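Dihydrodipicolinate synthase (Bacillus anthracis, PDB 1XKY) probably catalyses the condensation of pyruvate with aspartate semialdehyde, the step that commits carbon to the diaminopimelate and lysine pathway. Local coordinates at residues G28-F32 / A33-K37; V152-S155 / V156-V160; L203-A207 / V208-G212; H244-L247 / V248-D252; T265-M269 / V270-V274. One frame throughout, in Å; residues are numbered along the deposited sequence.

All five contacts are local and come in series along the chain. Contacts 1 to 3 sit on helices between strands of the eight-stranded TIM barrel, contacts 4 and 5 after its last strand. Contacts 1 and 2 open helices 32-44 and 156-163; contacts 3 and 5 close helices 202-207 and 261-269; contact 4 lies inside helix 237-253. Contacts 1 and 5, centres about 13 Å apart, are joined by the K34-D273 salt bridge, tying the helix after the first strand to the C-terminal helices. Contacts 3 and 4, centres about 16 Å apart, touch and form part of the interface with the second subunit. Contact 2 lies across the chain's centre from contact 1, centres about 36 Å apart.

Contact 1: residues G28-F32 / A33-K37; sequences GNIDF and AKTTK
The carbonyl oxygen D31 O is gripped twice by T35, in the helix N-cap that opens helix 32-44 of the TIM barrel. T35 OG1 donates to D31 O at 2.8 Å, from above the carbonyl plane, while T35 N, 3.0 Å from D31 O, lies much nearer that plane. The hydroxyl is placed for this by a chi1 of -57°, which sets OG1 beside the T35 backbone N, so that both donors of one residue converge on one acceptor.

D31 itself is the N-cap residue. Its CG lies opposite the backbone N (chi1 -165°), which turns the carboxylate back over the first helical turn. There OD1 accepts from K34 N at 3.0 Å with an N-H...O angle of 167°. The bond is straight at the hydrogen, yet the donor sits well above the carboxylate plane. The aliphatic part of K34 passes across the same carboxylate, with K34 CD 3.4 Å from D31 OD2. The amine goes further: K34 NZ forms a salt bridge with D273 and stays 4.7 Å from D31 OD2. The negative carboxylate at the helix start probably also interacts favourably with the helix dipole.

Beyond the cap, T36 N donates to F32 O at 2.9 Å, the ordinary helical bond. The F32 ring meets H73 of helix 64-78 edge-to-face; T36 OG1 is hydrogen-bonded to the same histidine. One face of the F32 ring is occupied by I30, whose CG2 stands 3.6 Å above the plane, over the ring centre.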
loop_
_atom_site.group_PDB
_atom_site.type_symbol
_atom_site.label_atom_id
_atom_site.label_comp_id
_atom_site.label_asym_id
_atom_site.label_seq_id
_atom_site.Cartn_x
_atom_site.Cartn_y
_atom_site.Cartn_z
ATOM N N GLY A 28 -32.835 -10.867 -15.528
ATOM C CA GLY A 28 -31.442 -10.470 -15.686
ATOM C C GLY A 28 -31.013 -10.183 -17.112
ATOM O O GLY A 28 -29.832 -9.944 -17.357
ATOM N N ASN A 29 -31.951 -10.212 -18.057
ATOM C CA ASN A 29 -31.636 -9.865 -19.441
ATOM C C ASN A 29 -31.688 -8.359 -19.616
ATOM O O ASN A 29 -32.345 -7.668 -18.839
ATOM C CB ASN A 29 -32.612 -10.539 -20.413
ATOM C CG ASN A 29 -32.535 -12.054 -20.362
ATOM O OD1 ASN A 29 -33.553 -12.730 -20.217
ATOM N ND2 ASN A 29 -31.326 -12.591 -20.465
ATOM N N ILE A 30 -31.003 -7.857 -20.639
ATOM C CA ILE A 30 -31.022 -6.426 -20.937
ATOM C C ILE A 30 -32.460 -5.934 -21.149
ATOM O O ILE A 30 -33.205 -6.502 -21.950
ATOM C CB ILE A 30 -30.166 -6.071 -22.183
ATOM C CG1 ILE A 30 -28.681 -6.359 -21.911
ATOM C CG2 ILE A 30 -30.373 -4.595 -22.565
ATOM C CD1 ILE A 30 -27.757 -6.160 -23.109
ATOM N N ASP A 31 -32.833 -4.876 -20.430
ATOM C CA ASP A 31 -34.139 -4.250 -20.600
ATOM C C ASP A 31 -33.992 -3.013 -21.474
ATOM O O ASP A 31 -33.542 -1.959 -21.015
ATOM C CB ASP A 31 -34.744 -3.886 -19.248
ATOM C CG ASP A 31 -36.223 -3.577 -19.345
ATOM O OD1 ASP A 31 -36.616 -2.757 -20.203
ATOM O OD2 ASP A 31 -36.984 -4.165 -18.558
ATOM N N PHE A 32 -34.368 -3.152 -22.743
ATOM C CA PHE A 32 -34.154 -2.083 -23.717
ATOM C C PHE A 32 -35.064 -0.873 -23.482
ATOM O O PHE A 32 -34.623 0.265 -23.641
ATOM C CB PHE A 32 -34.265 -2.633 -25.143
ATOM C CG PHE A 32 -33.159 -3.590 -25.486
ATOM C CD1 PHE A 32 -33.317 -4.955 -25.301
ATOM C CD2 PHE A 32 -31.940 -3.119 -25.934
ATOM C CE1 PHE A 32 -32.282 -5.841 -25.601
ATOM C CE2 PHE A 32 -30.907 -3.994 -26.235
ATOM C CZ PHE A 32 -31.077 -5.355 -26.067
ATOM N N ALA A 33 -36.305 -1.113 -23.057
ATOM C CA ALA A 33 -37.223 -0.021 -22.727
ATOM C C ALA A 33 -36.717 0.811 -21.542
ATOM O O ALA A 33 -36.805 2.038 -21.566
ATOM C CB ALA A 33 -38.626 -0.558 -22.434
ATOM N N LYS A 34 -36.194 0.150 -20.510
ATOM C CA LYS A 34 -35.580 0.864 -19.377
ATOM C C LYS A 34 -34.318 1.616 -19.812
ATOM O O LYS A 34 -34.039 2.707 -19.316
ATOM C CB LYS A 34 -35.255 -0.098 -18.225
ATOM C CG LYS A 34 -36.484 -0.603 -17.487
ATOM C CD LYS A 34 -36.154 -1.623 -16.392
ATOM C CE LYS A 34 -37.353 -1.787 -15.436
ATOM N NZ LYS A 34 -36.997 -2.526 -14.178
ATOM N N THR A 35 -33.561 1.030 -20.737
ATOM C CA THR A 35 -32.388 1.702 -21.294
ATOM C C THR A 35 -32.797 3.000 -22.000
ATOM O O THR A 35 -32.174 4.037 -21.795
ATOM C CB THR A 35 -31.601 0.784 -22.254
ATOM O OG1 THR A 35 -31.216 -0.418 -21.569
ATOM C CG2 THR A 35 -30.354 1.477 -22.774
ATOM N N THR A 36 -33.857 2.945 -22.799
ATOM C CA THR A 36 -34.377 4.142 -23.469
ATOM C C THR A 36 -34.730 5.214 -22.436
ATOM O O THR A 36 -34.302 6.365 -22.556
ATOM C CB THR A 36 -35.597 3.811 -24.349
ATOM O OG1 THR A 36 -35.227 2.820 -25.313
ATOM C CG2 THR A 36 -36.124 5.056 -25.076
ATOM N N LYS A 37 -35.463 4.826 -21.397
ATOM C CA LYS A 37 -35.822 5.764 -20.336
ATOM C C LYS A 37 -34.578 6.376 -19.689
ATOM O O LYS A 37 -34.509 7.594 -19.480
ATOM C CB LYS A 37 -36.685 5.081 -19.273
ATOM C CG LYS A 37 -37.337 6.055 -18.302
ATOM C CD LYS A 37 -37.946 5.347 -17.084
ATOM C CE LYS A 37 -39.289 4.691 -17.375
ATOM N NZ LYS A 37 -39.161 3.279 -17.844
#

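Contact 2: residues V152-S155 / V156-V160; sequences VQIS and VDTVV
I154 meets V159 on the tightly packed side of a helix N-terminus, where S155 holds the N-cap position of helix 156-163 in the TIM barrel. The methyl I154 CG2 approaches V159 CG2 to 3.5 Å and T158 CG2 to 3.7 Å. The I154 side chain crosses those of T158 and V159 at about a right angle, so one branch of the isoleucine bears on two successive residues. V159 CG2 can turn back to the loop because it lies opposite its own carbonyl carbon, with CG1 opposite the backbone N (chi1 175°). Next to this apolar contact V159 N donates to S155 O at 3.0 Å, nearly in line with the carbonyl bond, and closes the first helical turn. F130 of helix 123-135 and I184 of helix 178-187 continue the packing around I154 and V159.

The other side is polar and looser. D157 is exposed, and its side chain comes near the loop with its CB, 3.8 Å from S155 OG. Q123 OE1 accepts from S155 N and is also hydrogen-bonded to T158 OG1, tying the cap to helix 123-135. The serine hydroxyl, at chi1 79°, lies over the turn, with S155 OG 3.1 Å from T158 N and 3.0 Å from T158 OG1.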
loop_
_atom_site.group_PDB
_atom_site.type_symbol
_atom_site.label_atom_id
_atom_site.label_comp_id
_atom_site.label_asym_id
_atom_site.label_seq_id
_atom_site.Cartn_x
_atom_site.Cartn_y
_atom_site.Cartn_z
ATOM N N VAL A 152 -2.131 -2.516 -12.685
ATOM C CA VAL A 152 -1.155 -1.728 -13.429
ATOM C C VAL A 152 -1.652 -0.303 -13.652
ATOM O O VAL A 152 -2.857 -0.053 -13.677
ATOM C CB VAL A 152 -0.834 -2.369 -14.792
ATOM C CG1 VAL A 152 -0.175 -3.725 -14.600
ATOM C CG2 VAL A 152 -2.095 -2.495 -15.632
ATOM N N GLN A 153 -0.716 0.626 -13.815
ATOM C CA GLN A 153 -1.036 1.955 -14.324
ATOM C C GLN A 153 -0.475 2.158 -15.727
ATOM O O GLN A 153 0.591 1.639 -16.062
ATOM C CB GLN A 153 -0.496 3.032 -13.381
ATOM C CG GLN A 153 0.843 2.691 -12.749
ATOM C CD GLN A 153 2.017 3.198 -13.563
ATOM O OE1 GLN A 153 2.107 4.390 -13.857
ATOM N NE2 GLN A 153 2.920 2.295 -13.930
ATOM N N ILE A 154 -1.200 2.914 -16.545
ATOM C CA ILE A 154 -0.608 3.574 -17.703
ATOM C C ILE A 154 0.228 4.778 -17.285
ATOM O O ILE A 154 -0.310 5.830 -16.939
ATOM C CB ILE A 154 -1.704 4.008 -18.694
ATOM C CG1 ILE A 154 -2.850 2.995 -18.701
ATOM C CG2 ILE A 154 -1.124 4.174 -20.090
ATOM C CD1 ILE A 154 -3.908 3.277 -19.743
ATOM N N SER A 155 1.547 4.617 -17.318
ATOM C CA SER A 155 2.459 5.685 -16.925
ATOM C C SER A 155 2.214 6.949 -17.743
ATOM O O SER A 155 1.674 6.889 -18.847
ATOM C CB SER A 155 3.913 5.232 -17.081
ATOM O OG SER A 155 4.324 5.297 -18.436
ATOM N N VAL A 156 2.613 8.090 -17.192
ATOM C CA VAL A 156 2.516 9.361 -17.906
ATOM C C VAL A 156 3.182 9.251 -19.280
ATOM O O VAL A 156 2.599 9.645 -20.285
ATOM C CB VAL A 156 3.154 10.526 -17.093
ATOM C CG1 VAL A 156 3.274 11.789 -17.955
ATOM C CG2 VAL A 156 2.350 10.798 -15.808
ATOM N N ASP A 157 4.394 8.700 -19.308
ATOM C CA ASP A 157 5.153 8.520 -20.547
ATOM C C ASP A 157 4.394 7.700 -21.590
ATOM O O ASP A 157 4.352 8.060 -22.766
ATOM C CB ASP A 157 6.507 7.864 -20.250
ATOM C CG ASP A 157 7.513 8.825 -19.601
ATOM O OD1 ASP A 157 7.224 10.053 -19.466
ATOM O OD2 ASP A 157 8.609 8.342 -19.226
ATOM N N THR A 158 3.789 6.603 -21.157
ATOM C CA THR A 158 3.021 5.756 -22.060
ATOM C C THR A 158 1.804 6.498 -22.621
ATOM O O THR A 158 1.500 6.385 -23.817
ATOM C CB THR A 158 2.603 4.456 -21.363
ATOM O OG1 THR A 158 3.784 3.750 -20.966
ATOM C CG2 THR A 158 1.755 3.565 -22.294
ATOM N N VAL A 159 1.140 7.287 -21.773
ATOM C CA VAL A 159 -0.021 8.071 -22.203
ATOM C C VAL A 159 0.384 9.123 -23.216
ATOM O O VAL A 159 -0.300 9.312 -24.222
ATOM C CB VAL A 159 -0.767 8.736 -21.018
ATOM C CG1 VAL A 159 -1.904 9.633 -21.528
ATOM C CG2 VAL A 159 -1.327 7.678 -20.096
ATOM N N VAL A 160 1.511 9.784 -22.961
ATOM C CA VAL A 160 2.032 10.784 -23.885
ATOM C C VAL A 160 2.340 10.142 -25.246
ATOM O O VAL A 160 1.923 10.657 -26.274
ATOM C CB VAL A 160 3.294 11.506 -23.324
ATOM C CG1 VAL A 160 3.926 12.411 -24.398
ATOM C CG2 VAL A 160 2.954 12.327 -22.086
#

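Contact 3: residues L203-A207 / V208-G212; sequences LPAMA and VGAKG
A205 O receives A210 N at 2.9 Å, and M206 O receives G209 N at 3.0 Å: these two bonds back into the last turn form the Schellman motif that ends helix 202-207. Neither donor lies in the plane of its carbonyl; G209 N stands 68° out of the M206 plane, as the chain turns back over the helix end. G209, with phi 115°, makes the reversal. V208 N adds weak bonds to P204 O and A205 O. Beside them, M206 CA makes a CH...O contact with A210 O at 3.6 Å.

Side chains line the same turn. A205 CB and A210 CB meet at 3.8 Å, the apolar contact beside the bond between their backbones. V208 CG2 is pressed toward A205 O at 3.1 Å. M206 follows the outgoing chain: its thioether bends at chi3 (77°), which brings the terminal CE to 3.6 Å from K211 O while SD faces G212 CA. A water donates to M206 O; it also lies 2.5 Å from A210 O, so short that this second link is doubtful.

The next shell fixes both arms. Backbone hydrogen bonds of K211 with V194 and of G212 with S196 join the outgoing segment to strand 193-196, as the chain enters strand 212-215, and K211 NZ makes a salt bridge with D12. On the helix side M206 packs on I229 of helix 218-234. This helix end belongs to the subunit interface: P204 packs on its counterpart in the second subunit, and A207 O accepts from Q241 NE2 there.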
loop_
_atom_site.group_PDB
_atom_site.type_symbol
_atom_site.label_atom_id
_atom_site.label_comp_id
_atom_site.label_asym_id
_atom_site.label_seq_id
_atom_site.Cartn_x
_atom_site.Cartn_y
_atom_site.Cartn_z
ATOM N N LEU A 203 -13.539 18.527 -9.293
ATOM C CA LEU A 203 -13.141 19.920 -9.077
ATOM C C LEU A 203 -11.612 20.124 -9.025
ATOM O O LEU A 203 -11.079 20.918 -9.793
ATOM C CB LEU A 203 -13.843 20.511 -7.839
ATOM C CG LEU A 203 -14.503 21.871 -8.077
ATOM C CD1 LEU A 203 -15.447 21.829 -9.295
ATOM C CD2 LEU A 203 -15.252 22.351 -6.837
ATOM N N PRO A 204 -10.902 19.400 -8.137
ATOM C CA PRO A 204 -9.442 19.532 -8.139
ATOM C C PRO A 204 -8.763 19.103 -9.451
ATOM O O PRO A 204 -7.740 19.673 -9.816
ATOM C CB PRO A 204 -8.998 18.649 -6.960
ATOM C CG PRO A 204 -10.130 17.717 -6.713
ATOM C CD PRO A 204 -11.370 18.479 -7.084
ATOM N N ALA A 205 -9.324 18.121 -10.153
ATOM C CA ALA A 205 -8.798 17.728 -11.463
ATOM C C ALA A 205 -8.982 18.848 -12.504
ATOM O O ALA A 205 -8.068 19.167 -13.258
ATOM C CB ALA A 205 -9.458 16.447 -11.943
ATOM N N MET A 206 -10.169 19.436 -12.537
ATOM C CA MET A 206 -10.424 20.569 -13.416
ATOM C C MET A 206 -9.551 21.783 -13.049
ATOM O O MET A 206 -9.077 22.492 -13.935
ATOM C CB MET A 206 -11.917 20.911 -13.429
ATOM C CG MET A 206 -12.736 19.837 -14.148
ATOM S SD MET A 206 -14.477 20.226 -14.304
ATOM C CE MET A 206 -14.421 21.402 -15.648
ATOM N N ALA A 207 -9.285 21.980 -11.758
ATOM C CA ALA A 207 -8.407 23.069 -11.321
ATOM C C ALA A 207 -7.017 22.998 -11.944
ATOM O O ALA A 207 -6.434 24.035 -12.244
ATOM C CB ALA A 207 -8.308 23.113 -9.806
ATOM N N VAL A 208 -6.495 21.785 -12.154
ATOM C CA VAL A 208 -5.183 21.599 -12.777
ATOM C C VAL A 208 -5.239 21.430 -14.306
ATOM O O VAL A 208 -4.197 21.226 -14.943
ATOM C CB VAL A 208 -4.393 20.406 -12.132
ATOM C CG1 VAL A 208 -4.253 20.620 -10.625
ATOM C CG2 VAL A 208 -5.041 19.049 -12.422
ATOM N N GLY A 209 -6.445 21.501 -14.883
ATOM C CA GLY A 209 -6.620 21.530 -16.336
ATOM C C GLY A 209 -7.335 20.347 -16.973
ATOM O O GLY A 209 -7.363 20.232 -18.199
ATOM N N ALA A 210 -7.926 19.474 -16.159
ATOM C CA ALA A 210 -8.756 18.397 -16.683
ATOM C C ALA A 210 -9.990 18.991 -17.377
ATOM O O ALA A 210 -10.514 20.040 -16.972
ATOM C CB ALA A 210 -9.166 17.447 -15.576
ATOM N N LYS A 211 -10.449 18.331 -18.430
ATOM C CA LYS A 211 -11.597 18.841 -19.179
ATOM C C LYS A 211 -12.901 18.603 -18.424
ATOM O O LYS A 211 -13.862 19.374 -18.560
ATOM C CB LYS A 211 -11.667 18.214 -20.572
ATOM C CG LYS A 211 -12.687 18.919 -21.497
ATOM C CD LYS A 211 -12.472 18.542 -22.944
ATOM C CE LYS A 211 -13.524 19.161 -23.845
ATOM N NZ LYS A 211 -13.342 18.701 -25.257
ATOM N N GLY A 212 -12.934 17.537 -17.637
ATOM C CA GLY A 212 -14.149 17.141 -16.953
ATOM C C GLY A 212 -14.056 15.809 -16.239
ATOM O O GLY A 212 -12.992 15.420 -15.745
HETATM O O HOH W 1 -10.501 22.518 -16.690
#

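Contact 4: residues H244-L247 / V248-D252; sequences HQLL and VRVTD
L247 O accepts two bonds from T251 within helix 237-253, which follows the TIM-barrel strands and reaches the second subunit; these are i to i+4 contacts along one helix, with a threonine hydroxyl bonding back to the carbonyl one turn earlier. Hydrogen bonding is the first kind of interaction. T251 N lies 2.8 Å and T251 OG1 2.7 Å from L247 O, and they arrive from opposite faces of the carbonyl plane. A chi1 of -60° puts the hydroxyl beside its own backbone N and lets it reach back one turn. The regular ladder continues with V250 N to L246 O at 2.8 Å, almost straight at 174°, and with V248 N bonded to H244 O.

The second kind is CH-pi. V248 CG2 sits over one face of the H244 imidazole, 3.9 Å from the ring centroid and 23° off its normal, displaced toward the rim. The ring's NE2 is hydrogen-bonded to T182 OG1 of the second subunit, a bond that helps fix its rotation.

The apolar pair is L246 CD1 and V250 CG2, 3.9 Å apart, on side chains running alongside. Separately, L246 CD1 approaches the R249 guanidinium obliquely, 3.3 Å from R249 NH2, while R249 NH1 is hydrogen-bonded to S298.

The helix packs on its neighbours: L247 on helix 218-234, H244 on helices 202-207 and 218-234, and V248 on L179 of the second subunit.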
loop_
_atom_site.group_PDB
_atom_site.type_symbol
_atom_site.label_atom_id
_atom_site.label_comp_id
_atom_site.label_asym_id
_atom_site.label_seq_id
_atom_site.Cartn_x
_atom_site.Cartn_y
_atom_site.Cartn_z
ATOM N N HIS A 244 -19.377 20.567 -4.388
ATOM C CA HIS A 244 -18.291 19.590 -4.310
ATOM C C HIS A 244 -18.431 18.705 -3.074
ATOM O O HIS A 244 -18.224 17.506 -3.144
ATOM C CB HIS A 244 -16.932 20.313 -4.309
ATOM C CG HIS A 244 -15.769 19.445 -3.944
ATOM N ND1 HIS A 244 -15.240 18.499 -4.798
ATOM C CD2 HIS A 244 -15.020 19.395 -2.817
ATOM C CE1 HIS A 244 -14.217 17.903 -4.209
ATOM N NE2 HIS A 244 -14.068 18.424 -3.004
ATOM N N GLN A 245 -18.782 19.313 -1.948
ATOM C CA GLN A 245 -18.990 18.575 -0.706
ATOM C C GLN A 245 -20.115 17.539 -0.829
ATOM O O GLN A 245 -19.974 16.401 -0.370
ATOM C CB GLN A 245 -19.230 19.554 0.449
ATOM C CG GLN A 245 -17.924 20.195 0.903
ATOM C CD GLN A 245 -18.099 21.462 1.715
ATOM O OE1 GLN A 245 -17.129 22.196 1.947
ATOM N NE2 GLN A 245 -19.321 21.731 2.149
ATOM N N LEU A 246 -21.205 17.938 -1.472
ATOM C CA LEU A 246 -22.319 17.042 -1.771
ATOM C C LEU A 246 -21.876 15.901 -2.689
ATOM O O LEU A 246 -22.177 14.745 -2.427
ATOM C CB LEU A 246 -23.459 17.825 -2.436
ATOM C CG LEU A 246 -24.712 17.032 -2.842
ATOM C CD1 LEU A 246 -25.385 16.450 -1.621
ATOM C CD2 LEU A 246 -25.678 17.920 -3.614
ATOM N N LEU A 247 -21.164 16.240 -3.759
ATOM C CA LEU A 247 -20.697 15.256 -4.733
ATOM C C LEU A 247 -19.864 14.162 -4.059
ATOM O O LEU A 247 -20.106 12.969 -4.272
ATOM C CB LEU A 247 -19.900 15.952 -5.844
ATOM C CG LEU A 247 -19.271 15.094 -6.952
ATOM C CD1 LEU A 247 -20.290 14.175 -7.599
ATOM C CD2 LEU A 247 -18.645 16.011 -7.985
ATOM N N VAL A 248 -18.924 14.576 -3.215
ATOM C CA VAL A 248 -18.041 13.650 -2.491
ATOM C C VAL A 248 -18.846 12.719 -1.586
ATOM O O VAL A 248 -18.621 11.508 -1.564
ATOM C CB VAL A 248 -16.989 14.417 -1.634
ATOM C CG1 VAL A 248 -16.228 13.464 -0.707
ATOM C CG2 VAL A 248 -16.017 15.175 -2.529
ATOM N N ARG A 249 -19.785 13.301 -0.856
ATOM C CA ARG A 249 -20.645 12.569 0.068
ATOM C C ARG A 249 -21.492 11.544 -0.686
ATOM O O ARG A 249 -21.519 10.357 -0.341
ATOM C CB ARG A 249 -21.553 13.567 0.785
ATOM C CG ARG A 249 -22.159 13.080 2.064
ATOM C CD ARG A 249 -22.445 14.264 2.986
ATOM N NE ARG A 249 -23.341 15.246 2.373
ATOM C CZ ARG A 249 -24.651 15.066 2.222
ATOM N NH1 ARG A 249 -25.229 13.935 2.610
ATOM N NH2 ARG A 249 -25.390 16.015 1.667
ATOM N N VAL A 250 -22.180 12.013 -1.722
ATOM C CA VAL A 250 -23.030 11.144 -2.534
ATOM C C VAL A 250 -22.214 10.024 -3.193
ATOM O O VAL A 250 -22.615 8.849 -3.174
ATOM C CB VAL A 250 -23.818 11.967 -3.583
ATOM C CG1 VAL A 250 -24.471 11.063 -4.645
ATOM C CG2 VAL A 250 -24.866 12.828 -2.875
ATOM N N THR A 251 -21.066 10.386 -3.752
ATOM C CA THR A 251 -20.214 9.415 -4.425
ATOM C C THR A 251 -19.728 8.321 -3.481
ATOM O O THR A 251 -19.815 7.137 -3.808
ATOM C CB THR A 251 -19.017 10.092 -5.115
ATOM O OG1 THR A 251 -19.510 11.026 -6.083
ATOM C CG2 THR A 251 -18.169 9.058 -5.827
ATOM N N ASP A 252 -19.246 8.708 -2.305
ATOM C CA ASP A 252 -18.800 7.729 -1.311
ATOM C C ASP A 252 -19.881 6.677 -1.016
ATOM O O ASP A 252 -19.579 5.487 -0.909
ATOM C CB ASP A 252 -18.368 8.422 -0.012
ATOM C CG ASP A 252 -17.018 9.111 -0.131
ATOM O OD1 ASP A 252 -16.302 8.897 -1.141
ATOM O OD2 ASP A 252 -16.668 9.874 0.799
#

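Contact 5: residues T265-M269 / V270-V274; sequences TALQM and VGLDV
The backbone leaves helix 261-269 through a Schellman motif, with L272 N bonded to L267 O at 2.8 Å, G271 N to Q268 O at 3.1 Å, and G271 as the C-prime residue supplying the positive phi of 85°, its N-H coming from well above the Q268 carbonyl plane, 64° out of it.

L267 carries the apolar side of this helix end in the TIM-barrel enzyme. Its two methyls part: CD1 touches V274 CG2 at 4.0 Å, the side chains crossing at a slant, while CD2 faces L272 CB at 4.2 Å. L272 extends the packing to L38 and Y41 of helix 32-44, and A266 meets M296 of helix 286-297.

The outer side is polar. Q268 and D273 run alongside, pointing the same way, with the amide and carboxylate planes 39° apart. The polar end of D273 is held by other partners: OD1 accepts from G275 N and also binds the lysine K34. Against Q268 the contact is made through the aliphatic chain, Q268 CG lying 3.4 Å from D273 OD2.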
loop_
_atom_site.group_PDB
_atom_site.type_symbol
_atom_site.label_atom_id
_atom_site.label_comp_id
_atom_site.label_asym_id
_atom_site.label_seq_id
_atom_site.Cartn_x
_atom_site.Cartn_y
_atom_site.Cartn_z
ATOM N N THR A 265 -29.532 0.794 -7.397
ATOM C CA THR A 265 -30.511 0.818 -6.320
ATOM C C THR A 265 -30.987 2.246 -6.057
ATOM O O THR A 265 -32.171 2.466 -5.880
ATOM C CB THR A 265 -29.929 0.192 -5.027
ATOM O OG1 THR A 265 -29.296 -1.058 -5.345
ATOM C CG2 THR A 265 -31.016 -0.027 -3.981
ATOM N N ALA A 266 -30.063 3.206 -6.056
ATOM C CA ALA A 266 -30.396 4.636 -5.915
ATOM C C ALA A 266 -31.309 5.146 -7.049
ATOM O O ALA A 266 -32.236 5.932 -6.815
ATOM C CB ALA A 266 -29.119 5.471 -5.836
ATOM N N LEU A 267 -31.055 4.674 -8.268
ATOM C CA LEU A 267 -31.919 4.971 -9.408
ATOM C C LEU A 267 -33.342 4.448 -9.176
ATOM O O LEU A 267 -34.322 5.162 -9.405
ATOM C CB LEU A 267 -31.324 4.384 -10.695
ATOM C CG LEU A 267 -30.258 5.259 -11.368
ATOM C CD1 LEU A 267 -29.457 4.478 -12.395
ATOM C CD2 LEU A 267 -30.919 6.483 -12.004
ATOM N N GLN A 268 -33.449 3.201 -8.721
ATOM C CA GLN A 268 -34.737 2.626 -8.334
ATOM C C GLN A 268 -35.420 3.467 -7.246
ATOM O O GLN A 268 -36.621 3.712 -7.323
ATOM C CB GLN A 268 -34.555 1.165 -7.895
ATOM C CG GLN A 268 -35.796 0.492 -7.318
ATOM C CD GLN A 268 -35.796 0.472 -5.796
ATOM O OE1 GLN A 268 -34.856 -0.039 -5.164
ATOM N NE2 GLN A 268 -36.850 1.022 -5.196
ATOM N N MET A 269 -34.653 3.919 -6.253
ATOM C CA MET A 269 -35.190 4.744 -5.155
ATOM C C MET A 269 -35.817 6.066 -5.639
ATOM O O MET A 269 -36.758 6.561 -5.012
ATOM C CB MET A 269 -34.097 5.054 -4.118
ATOM C CG MET A 269 -33.734 3.908 -3.175
ATOM S SD MET A 269 -32.216 4.241 -2.222
ATOM C CE MET A 269 -32.064 2.685 -1.360
ATOM N N VAL A 270 -35.301 6.633 -6.733
ATOM C CA VAL A 270 -35.877 7.861 -7.318
ATOM C C VAL A 270 -36.762 7.587 -8.536
ATOM O O VAL A 270 -36.921 8.457 -9.397
ATOM C CB VAL A 270 -34.795 8.920 -7.690
ATOM C CG1 VAL A 270 -33.980 9.304 -6.462
ATOM C CG2 VAL A 270 -33.876 8.439 -8.818
ATOM N N GLY A 271 -37.329 6.386 -8.612
ATOM C CA GLY A 271 -38.348 6.070 -9.612
ATOM C C GLY A 271 -37.867 5.634 -10.986
ATOM O O GLY A 271 -38.679 5.517 -11.911
ATOM N N LEU A 272 -36.565 5.394 -11.138
ATOM C CA LEU A 272 -36.025 4.893 -12.398
ATOM C C LEU A 272 -35.443 3.506 -12.155
ATOM O O LEU A 272 -34.246 3.348 -11.949
ATOM C CB LEU A 272 -34.975 5.861 -12.969
ATOM C CG LEU A 272 -35.033 6.077 -14.489
ATOM C CD1 LEU A 272 -33.959 7.037 -14.965
ATOM C CD2 LEU A 272 -34.912 4.771 -15.221
ATOM N N ASP A 273 -36.307 2.498 -12.154
ATOM C CA ASP A 273 -35.868 1.126 -11.883
ATOM C C ASP A 273 -35.095 0.596 -13.090
ATOM O O ASP A 273 -35.612 0.569 -14.209
ATOM C CB ASP A 273 -37.054 0.213 -11.535
ATOM C CG ASP A 273 -36.614 -1.102 -10.890
ATOM O OD1 ASP A 273 -35.790 -1.822 -11.492
ATOM O OD2 ASP A 273 -37.085 -1.421 -9.772
ATOM N N VAL A 274 -33.844 0.209 -12.846
ATOM C CA VAL A 274 -32.970 -0.348 -13.865
ATOM C C VAL A 274 -32.572 -1.789 -13.496
ATOM O O VAL A 274 -31.581 -2.320 -14.004
ATOM C CB VAL A 274 -31.706 0.536 -14.074
ATOM C CG1 VAL A 274 -32.091 1.874 -14.656
ATOM C CG2 VAL A 274 -30.942 0.738 -12.778
#